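Local coordinates for protein glucose-6-phosphate 1-dehydrogenase (Mycobacterium avium, PDB 4LGV) that probably catalyses the oxidation of glucose 6-phosphate to 6-phosphogluconolactone, the first step of the pentose phosphate pathway, with reduction of a nicotinamide cofactor, at residues A[217-231]-A[328-340]. Numbering follows the deposited sequence.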
loop_
_atom_site.group_PDB
_atom_site.type_symbol
_atom_site.label_atom_id
_atom_site.label_comp_id
_atom_site.label_asym_id
_atom_site.label_seq_id
_atom_site.Cartn_x
_atom_site.Cartn_y
_atom_site.Cartn_z
ATOM N N TRP A 217 -2.172 8.945 5.260
ATOM C CA TRP A 217 -1.288 9.937 5.875
ATOM C C TRP A 217 0.199 9.726 5.589
ATOM O O TRP A 217 1.034 9.639 6.489
ATOM C CB TRP A 217 -1.550 9.926 7.393
ATOM C CG TRP A 217 -1.503 11.249 8.013
ATOM C CD1 TRP A 217 -0.395 11.882 8.492
ATOM C CD2 TRP A 217 -2.608 12.088 8.304
ATOM N NE1 TRP A 217 -0.757 13.113 9.012
ATOM C CE2 TRP A 217 -2.106 13.255 8.913
ATOM C CE3 TRP A 217 -3.980 11.984 8.108
ATOM C CZ2 TRP A 217 -2.942 14.269 9.373
ATOM C CZ3 TRP A 217 -4.807 13.010 8.530
ATOM C CH2 TRP A 217 -4.293 14.128 9.161
ATOM N N ASP A 218 0.519 9.622 4.316
ATOM C CA ASP A 218 1.895 9.466 3.828
ATOM C C ASP A 218 2.025 9.905 2.342
ATOM O O ASP A 218 1.036 10.290 1.709
ATOM C CB ASP A 218 2.390 8.071 4.050
ATOM C CG ASP A 218 1.608 7.039 3.272
ATOM O OD1 ASP A 218 1.142 7.333 2.156
ATOM O OD2 ASP A 218 1.471 5.908 3.759
ATOM N N ARG A 219 3.256 9.925 1.829
ATOM C CA ARG A 219 3.550 10.428 0.489
ATOM C C ARG A 219 2.892 9.653 -0.634
ATOM O O ARG A 219 2.909 10.105 -1.780
ATOM C CB ARG A 219 5.063 10.379 0.255
ATOM C CG ARG A 219 5.624 8.970 0.264
ATOM C CD ARG A 219 7.120 8.961 0.483
ATOM N NE ARG A 219 7.824 9.551 -0.655
ATOM C CZ ARG A 219 8.120 8.907 -1.789
ATOM N NH1 ARG A 219 7.730 7.671 -2.014
ATOM N NH2 ARG A 219 8.811 9.538 -2.704
ATOM N N ASP A 220 2.336 8.478 -0.340
ATOM C CA ASP A 220 1.702 7.696 -1.389
ATOM C C ASP A 220 0.340 8.303 -1.685
ATOM O O ASP A 220 -0.194 8.112 -2.801
ATOM C CB ASP A 220 1.550 6.213 -1.012
ATOM C CG ASP A 220 2.888 5.474 -0.922
ATOM O OD1 ASP A 220 3.896 5.936 -1.477
ATOM O OD2 ASP A 220 2.927 4.376 -0.325
ATOM N N SER A 221 -0.229 9.032 -0.714
ATOM C CA SER A 221 -1.501 9.684 -0.963
ATOM C C SER A 221 -1.368 11.193 -1.045
ATOM O O SER A 221 -2.140 11.828 -1.735
ATOM C CB SER A 221 -2.564 9.253 0.084
ATOM O OG SER A 221 -2.951 7.881 -0.055
ATOM N N ILE A 222 -0.450 11.765 -0.272
ATOM C CA ILE A 222 -0.379 13.223 -0.084
ATOM C C ILE A 222 0.678 13.766 -1.019
ATOM O O ILE A 222 1.804 13.268 -1.027
ATOM C CB ILE A 222 0.041 13.601 1.338
ATOM C CG1 ILE A 222 -0.949 13.119 2.401
ATOM C CG2 ILE A 222 0.249 15.080 1.472
ATOM C CD1 ILE A 222 -2.371 13.491 2.149
ATOM N N SER A 223 0.312 14.771 -1.818
ATOM C CA SER A 223 1.285 15.388 -2.753
ATOM C C SER A 223 1.944 16.640 -2.227
ATOM O O SER A 223 3.074 16.911 -2.569
ATOM C CB SER A 223 0.692 15.731 -4.111
ATOM O OG SER A 223 -0.266 16.747 -3.933
ATOM N N GLU A 224 1.284 17.339 -1.341
ATOM C CA GLU A 224 1.735 18.638 -0.931
ATOM C C GLU A 224 1.033 19.067 0.350
ATOM O O GLU A 224 -0.140 18.743 0.542
ATOM C CB GLU A 224 1.398 19.628 -2.053
ATOM C CG GLU A 224 1.900 21.029 -1.884
ATOM C CD GLU A 224 1.939 21.764 -3.230
ATOM O OE1 GLU A 224 1.760 23.027 -3.271
ATOM O OE2 GLU A 224 2.120 21.087 -4.244
ATOM N N ILE A 225 1.710 19.883 1.149
ATOM C CA ILE A 225 1.143 20.431 2.369
ATOM C C ILE A 225 1.284 21.947 2.412
ATOM O O ILE A 225 2.351 22.461 2.099
ATOM C CB ILE A 225 1.851 19.825 3.597
ATOM C CG1 ILE A 225 1.650 18.305 3.612
ATOM C CG2 ILE A 225 1.269 20.405 4.862
ATOM C CD1 ILE A 225 2.337 17.548 4.694
ATOM N N HIS A 226 0.214 22.656 2.796
ATOM C CA HIS A 226 0.258 24.116 3.001
ATOM C C HIS A 226 -0.155 24.434 4.429
ATOM O O HIS A 226 -1.204 23.979 4.897
ATOM C CB HIS A 226 -0.701 24.873 2.122
ATOM C CG HIS A 226 -0.351 24.869 0.679
ATOM N ND1 HIS A 226 -1.121 25.518 -0.261
ATOM C CD2 HIS A 226 0.634 24.244 -0.002
ATOM C CE1 HIS A 226 -0.586 25.348 -1.461
ATOM N NE2 HIS A 226 0.467 24.557 -1.332
ATOM N N ILE A 227 0.689 25.172 5.119
ATOM C CA ILE A 227 0.394 25.625 6.464
ATOM C C ILE A 227 0.194 27.136 6.454
ATOM O O ILE A 227 1.058 27.880 5.985
ATOM C CB ILE A 227 1.536 25.261 7.405
ATOM C CG1 ILE A 227 1.567 23.737 7.547
ATOM C CG2 ILE A 227 1.331 25.941 8.736
ATOM C CD1 ILE A 227 2.703 23.200 8.409
ATOM N N THR A 228 -0.963 27.574 6.894
ATOM C CA THR A 228 -1.304 28.993 6.903
ATOM C C THR A 228 -1.583 29.419 8.316
ATOM O O THR A 228 -2.426 28.829 8.993
ATOM C CB THR A 228 -2.554 29.269 6.062
ATOM O OG1 THR A 228 -2.299 28.974 4.684
ATOM C CG2 THR A 228 -2.968 30.732 6.185
ATOM N N MET A 229 -0.870 30.439 8.778
ATOM C CA MET A 229 -1.203 31.095 10.019
ATOM C C MET A 229 -1.468 32.578 9.769
ATOM O O MET A 229 -0.548 33.353 9.538
ATOM C CB MET A 229 -0.095 30.989 11.037
ATOM C CG MET A 229 -0.467 31.894 12.210
ATOM S SD MET A 229 0.652 31.703 13.550
ATOM C CE MET A 229 -0.198 32.736 14.726
ATOM N N ALA A 230 -2.730 32.971 9.860
ATOM C CA ALA A 230 -3.131 34.345 9.595
ATOM C C ALA A 230 -3.717 35.006 10.832
ATOM O O ALA A 230 -4.517 34.400 11.572
ATOM C CB ALA A 230 -4.130 34.369 8.462
ATOM N N GLU A 231 -3.294 36.227 11.089
ATOM C CA GLU A 231 -3.930 37.058 12.129
ATOM C C GLU A 231 -4.448 38.340 11.445
ATOM O O GLU A 231 -3.742 38.934 10.659
ATOM C CB GLU A 231 -2.925 37.375 13.248
ATOM C CG GLU A 231 -2.498 36.142 14.031
ATOM C CD GLU A 231 -1.404 36.404 15.041
ATOM O OE1 GLU A 231 -0.386 37.025 14.693
ATOM O OE2 GLU A 231 -1.571 36.032 16.200
ATOM N N TRP A 328 10.942 8.352 5.075
ATOM C CA TRP A 328 10.115 7.385 4.342
ATOM C C TRP A 328 8.666 7.838 4.176
ATOM O O TRP A 328 8.014 7.467 3.219
ATOM C CB TRP A 328 10.126 6.030 5.014
ATOM C CG TRP A 328 11.394 5.256 4.839
ATOM C CD1 TRP A 328 12.530 5.674 4.239
ATOM C CD2 TRP A 328 11.667 3.924 5.327
ATOM N NE1 TRP A 328 13.490 4.694 4.310
ATOM C CE2 TRP A 328 12.973 3.606 4.960
ATOM C CE3 TRP A 328 10.917 2.976 6.007
ATOM C CZ2 TRP A 328 13.564 2.371 5.272
ATOM C CZ3 TRP A 328 11.499 1.749 6.334
ATOM C CH2 TRP A 328 12.800 1.457 5.972
ATOM N N ARG A 329 8.147 8.614 5.133
ATOM C CA ARG A 329 6.723 8.985 5.112
ATOM C C ARG A 329 6.476 10.191 4.212
ATOM O O ARG A 329 5.453 10.241 3.537
ATOM C CB ARG A 329 6.230 9.294 6.490
ATOM C CG ARG A 329 4.721 9.527 6.566
ATOM C CD ARG A 329 4.234 9.727 8.002
ATOM N NE ARG A 329 4.348 8.477 8.719
ATOM C CZ ARG A 329 3.442 7.524 8.692
ATOM N NH1 ARG A 329 2.317 7.635 7.971
ATOM N NH2 ARG A 329 3.658 6.417 9.363
ATOM N N TRP A 330 7.427 11.115 4.150
ATOM C CA TRP A 330 7.180 12.410 3.520
ATOM C C TRP A 330 8.158 12.846 2.376
ATOM O O TRP A 330 7.965 13.912 1.809
ATOM C CB TRP A 330 7.153 13.511 4.588
ATOM C CG TRP A 330 6.114 13.279 5.657
ATOM C CD1 TRP A 330 6.339 12.986 6.971
ATOM C CD2 TRP A 330 4.682 13.352 5.511
ATOM N NE1 TRP A 330 5.149 12.868 7.638
ATOM C CE2 TRP A 330 4.122 13.111 6.766
ATOM C CE3 TRP A 330 3.832 13.597 4.424
ATOM C CZ2 TRP A 330 2.762 13.061 6.970
ATOM C CZ3 TRP A 330 2.465 13.575 4.623
ATOM C CH2 TRP A 330 1.939 13.310 5.897
ATOM N N ALA A 331 9.131 12.042 2.027
ATOM C CA ALA A 331 10.142 12.486 1.031
ATOM C C ALA A 331 9.440 12.936 -0.242
ATOM O O ALA A 331 8.521 12.254 -0.720
ATOM C CB ALA A 331 11.137 11.392 0.712
ATOM N N GLY A 332 9.901 14.058 -0.788
ATOM C CA GLY A 332 9.374 14.583 -2.053
ATOM C C GLY A 332 8.070 15.394 -1.925
ATOM O O GLY A 332 7.557 15.905 -2.949
ATOM N N VAL A 333 7.516 15.509 -0.714
ATOM C CA VAL A 333 6.279 16.239 -0.517
ATOM C C VAL A 333 6.673 17.666 -0.142
ATOM O O VAL A 333 7.156 17.874 0.946
ATOM C CB VAL A 333 5.431 15.607 0.594
ATOM C CG1 VAL A 333 4.246 16.485 0.955
ATOM C CG2 VAL A 333 4.952 14.234 0.184
ATOM N N PRO A 334 6.468 18.649 -1.030
ATOM C CA PRO A 334 6.766 19.983 -0.645
ATOM C C PRO A 334 5.835 20.498 0.443
ATOM O O PRO A 334 4.630 20.270 0.379
ATOM C CB PRO A 334 6.541 20.807 -1.955
ATOM C CG PRO A 334 6.367 19.792 -3.057
ATOM C CD PRO A 334 5.849 18.576 -2.357
ATOM N N ILE A 335 6.412 21.207 1.406
ATOM C CA ILE A 335 5.679 21.797 2.485
ATOM C C ILE A 335 5.834 23.322 2.415
ATOM O O ILE A 335 6.932 23.842 2.516
ATOM C CB ILE A 335 6.212 21.244 3.815
ATOM C CG1 ILE A 335 6.099 19.718 3.816
ATOM C CG2 ILE A 335 5.473 21.862 4.981
ATOM C CD1 ILE A 335 6.767 19.013 4.980
ATOM N N PHE A 336 4.727 24.022 2.201
ATOM C CA PHE A 336 4.731 25.460 2.130
ATOM C C PHE A 336 4.078 26.021 3.387
ATOM O O PHE A 336 3.046 25.536 3.851
ATOM C CB PHE A 336 3.989 25.959 0.869
ATOM C CG PHE A 336 4.676 25.599 -0.429
ATOM C CD1 PHE A 336 5.735 26.342 -0.882
ATOM C CD2 PHE A 336 4.262 24.542 -1.162
ATOM C CE1 PHE A 336 6.403 26.011 -2.058
ATOM C CE2 PHE A 336 4.886 24.205 -2.346
ATOM C CZ PHE A 336 5.959 24.950 -2.808
ATOM N N LEU A 337 4.666 27.093 3.884
ATOM C CA LEU A 337 4.214 27.712 5.094
ATOM C C LEU A 337 4.116 29.229 4.907
ATOM O O LEU A 337 4.996 29.819 4.301
ATOM C CB LEU A 337 5.194 27.368 6.161
ATOM C CG LEU A 337 4.887 27.852 7.542
ATOM C CD1 LEU A 337 5.555 26.886 8.518
ATOM C CD2 LEU A 337 5.377 29.284 7.719
ATOM N N ARG A 338 3.018 29.823 5.390
ATOM C CA ARG A 338 2.855 31.257 5.389
ATOM C C ARG A 338 2.251 31.691 6.697
ATOM O O ARG A 338 1.349 31.035 7.250
ATOM C CB ARG A 338 2.015 31.744 4.227
ATOM C CG ARG A 338 0.582 31.293 4.245
ATOM C CD ARG A 338 -0.182 31.818 3.038
ATOM N NE ARG A 338 -1.509 31.197 2.983
ATOM C CZ ARG A 338 -2.477 31.555 2.161
ATOM N NH1 ARG A 338 -2.282 32.540 1.302
ATOM N NH2 ARG A 338 -3.659 30.945 2.203
ATOM N N ALA A 339 2.820 32.759 7.239
ATOM C CA ALA A 339 2.361 33.331 8.504
ATOM C C ALA A 339 2.487 34.850 8.448
ATOM O O ALA A 339 3.468 35.374 7.939
ATOM C CB ALA A 339 3.172 32.781 9.637
ATOM N N GLY A 340 1.503 35.565 8.970
ATOM C CA GLY A 340 1.602 37.000 8.985
ATOM C C GLY A 340 0.553 37.798 9.706
ATOM O O GLY A 340 -0.559 37.338 9.918
HETATM O O HOH W 1 4.796 15.234 -4.114
#
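The W330 ring carries D218 CA over one face, near its rim, on the same side as the CG of R329. At its edge lie W217 CD1, 3.7 Å from W330 CZ2, and I222 CB. The W217 and W330 rings meet obliquely, planes at 76°. W217 NE1 donates to V263 O and W330 NE1 to A264 O, both at the end of helix 246-264. The R329 guanidinium takes W217 O at its edge, NH1 to O 2.8 Å, though NH1 sits above the carbonyl plane. Its NE pairs with E266. The R219 chain bends at chi3 (-67°), and NE reaches A331 O in the guanidinium plane at 2.8 Å; the bond is nearly straight, 171°. R219 N binds R329 O.

Further along, F336 lies beside H226. H226 NE2 donates to E224 OE1 at 2.8 Å, on the anti side of the carboxylate, and H475 N also reaches OE1. R338 stays extended from CG to NE, and NE meets T228 OG1 in plane at 2.9 Å. I225, I227 and M229 pack beside I335, L337 and A339 on the opposite sheet face. M229 and A339 also touch V251 and L256 of helix 246-264.

Backbone bonds from I225 N to P334 O through E231 N to G340 O join strands 222-230 and 335-340. They form a parallel pair within the mixed, largely antiparallel sheet of the C-terminal domain of glucose-6-phosphate dehydrogenases.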